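Local atomic coordinates of dUTPase (Streptococcus mutans, PDB entry 3H6X), a protein that probably hydrolyses dUTP to dUMP and diphosphate, as expected of a trimeric dUTPase of jelly-roll fold. Residues G51-M56 and N94-I99. Numbering follows the deposited sequence.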
loop_
_atom_site.group_PDB
_atom_site.type_symbol
_atom_site.label_atom_id
_atom_site.label_comp_id
_atom_site.label_asym_id
_atom_site.label_seq_id
_atom_site.Cartn_x
_atom_site.Cartn_y
_atom_site.Cartn_z
ATOM N N GLY B 51 0.475 14.281 15.632
ATOM C CA GLY B 51 1.165 15.443 16.186
ATOM C C GLY B 51 2.209 16.094 15.290
ATOM O O GLY B 51 2.786 17.130 15.653
ATOM N N VAL B 52 2.422 15.529 14.100
ATOM C CA VAL B 52 3.462 16.051 13.210
ATOM C C VAL B 52 2.983 16.398 11.802
ATOM O O VAL B 52 1.934 15.939 11.355
ATOM C CB VAL B 52 4.661 15.071 13.103
ATOM C CG1 VAL B 52 5.324 14.868 14.475
ATOM C CG2 VAL B 52 4.240 13.741 12.480
ATOM N N LYS B 53 3.751 17.259 11.138
ATOM C CA LYS B 53 3.563 17.568 9.723
ATOM C C LYS B 53 4.873 17.242 9.022
ATOM O O LYS B 53 5.899 17.065 9.676
ATOM C CB LYS B 53 3.219 19.049 9.541
ATOM C CG LYS B 53 4.190 19.990 10.268
ATOM C CD LYS B 53 3.699 21.456 10.225
ATOM C CE LYS B 53 4.672 22.371 10.973
ATOM N NZ LYS B 53 4.116 23.783 11.112
ATOM N N ALA B 54 4.843 17.125 7.696
ATOM C CA ALA B 54 6.052 16.716 6.970
ATOM C C ALA B 54 6.298 17.621 5.780
ATOM O O ALA B 54 5.394 17.891 5.033
ATOM C CB ALA B 54 5.935 15.265 6.495
ATOM N N TYR B 55 7.538 18.064 5.618
ATOM C CA TYR B 55 7.934 18.863 4.459
ATOM C C TYR B 55 8.833 17.992 3.590
ATOM O O TYR B 55 9.427 17.029 4.086
ATOM C CB TYR B 55 8.664 20.151 4.905
ATOM C CG TYR B 55 9.919 19.900 5.698
ATOM C CD1 TYR B 55 11.162 19.820 5.068
ATOM C CD2 TYR B 55 9.862 19.748 7.085
ATOM C CE1 TYR B 55 12.322 19.600 5.797
ATOM C CE2 TYR B 55 11.016 19.508 7.833
ATOM C CZ TYR B 55 12.238 19.438 7.180
ATOM O OH TYR B 55 13.384 19.189 7.924
HETATM N N MSE B 56 8.893 18.293 2.296
HETATM C CA MSE B 56 9.728 17.510 1.386
HETATM C C MSE B 56 9.989 18.334 0.132
HETATM O O MSE B 56 9.524 19.480 0.026
HETATM C CB MSE B 56 9.012 16.200 1.026
HETATM C CG MSE B 56 7.648 16.468 0.406
HETATM SE SE MSE B 56 6.402 14.966 0.586
HETATM C CE MSE B 56 7.367 13.945 1.920
ATOM N N ASN B 94 -5.804 24.923 6.887
ATOM C CA ASN B 94 -6.912 24.240 7.567
ATOM C C ASN B 94 -6.457 23.474 8.808
ATOM O O ASN B 94 -7.086 23.562 9.862
ATOM C CB ASN B 94 -7.636 23.281 6.618
ATOM C CG ASN B 94 -8.317 23.991 5.465
ATOM O OD1 ASN B 94 -8.620 25.186 5.544
ATOM N ND2 ASN B 94 -8.579 23.250 4.387
ATOM N N ASN B 95 -5.366 22.714 8.702
ATOM C CA ASN B 95 -4.919 21.941 9.871
ATOM C C ASN B 95 -3.399 21.864 9.987
ATOM O O ASN B 95 -2.860 21.023 10.745
ATOM C CB ASN B 95 -5.534 20.538 9.874
ATOM C CG ASN B 95 -4.958 19.645 8.789
ATOM O OD1 ASN B 95 -4.085 20.062 8.016
ATOM N ND2 ASN B 95 -5.452 18.407 8.713
ATOM N N GLU B 96 -2.725 22.754 9.255
ATOM C CA GLU B 96 -1.271 22.925 9.336
ATOM C C GLU B 96 -0.523 21.737 8.729
ATOM O O GLU B 96 0.707 21.664 8.838
ATOM C CB GLU B 96 -0.848 23.112 10.794
ATOM C CG GLU B 96 0.420 23.919 10.982
ATOM C CD GLU B 96 0.769 24.111 12.452
ATOM O OE1 GLU B 96 -0.085 24.601 13.227
ATOM O OE2 GLU B 96 1.908 23.795 12.830
ATOM N N GLY B 97 -1.256 20.817 8.103
ATOM C CA GLY B 97 -0.627 19.627 7.551
ATOM C C GLY B 97 -0.477 18.514 8.562
ATOM O O GLY B 97 0.294 17.570 8.372
ATOM N N HIS B 98 -1.248 18.611 9.637
ATOM C CA HIS B 98 -1.248 17.571 10.669
ATOM C C HIS B 98 -1.585 16.221 10.055
ATOM O O HIS B 98 -2.638 16.044 9.445
ATOM C CB HIS B 98 -2.280 17.930 11.729
ATOM C CG HIS B 98 -2.255 17.040 12.946
ATOM N ND1 HIS B 98 -3.210 17.125 13.924
ATOM C CD2 HIS B 98 -1.396 16.057 13.308
ATOM C CE1 HIS B 98 -2.938 16.221 14.872
ATOM N NE2 HIS B 98 -1.842 15.582 14.525
ATOM N N ILE B 99 -0.691 15.257 10.224
ATOM C CA ILE B 99 -0.889 13.926 9.680
ATOM C C ILE B 99 -1.718 13.076 10.642
ATOM O O ILE B 99 -1.424 13.022 11.832
ATOM C CB ILE B 99 0.476 13.248 9.449
ATOM C CG1 ILE B 99 1.237 13.975 8.331
ATOM C CG2 ILE B 99 0.296 11.753 9.111
ATOM C CD1 ILE B 99 2.708 13.614 8.289
HETATM O O HOH W 1 2.331 17.596 6.485
#
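The side chain of Lys53 lies over the carbonyls of Glu96 and Gly97. Its CB rests on Gly97 O and its CD on Glu96 O, 3.3 Å away. CG sits between the backbone N and the carbonyl carbon (chi1 50°), and the extended chain runs from there to the carboxylate of Glu96. NZ meets OE2 in a salt bridge at 2.8 Å. It comes to the anti side of OE2, somewhat out of the carboxylate plane. Asn91 also binds NZ, and Thr11 binds the other carboxylate oxygen, OE1. With CG of His98 anti to the backbone N (chi1 -172°), the ring presents NE2 to Gly51 N at 2.9 Å. NE2 accepts here, consistent with a neutral ring protonated on ND1. Next to it Ile99 N gives a nearly straight bond (167°) to Val52 O. CD1 of Ile99 packs against Ala54 CB, 4.0 Å away, with Leu62 of strand 60-66 touching both side chains. A water accepts from Ala54 N and lies 2.8 Å from Gly97 O, bridging the two. Within the loop, Asn95 OD1 takes Gly97 N in an Asx turn, and His98 N bonds to Asn95 O. Strand 52-55 pairs antiparallel with strand 6-9, while Val52 O and Ala54 N face the loop. The whole is a type I' turn, Asn95 to His98, docked beside strand 52-55 in the jelly-roll fold of the trimeric dUTPases.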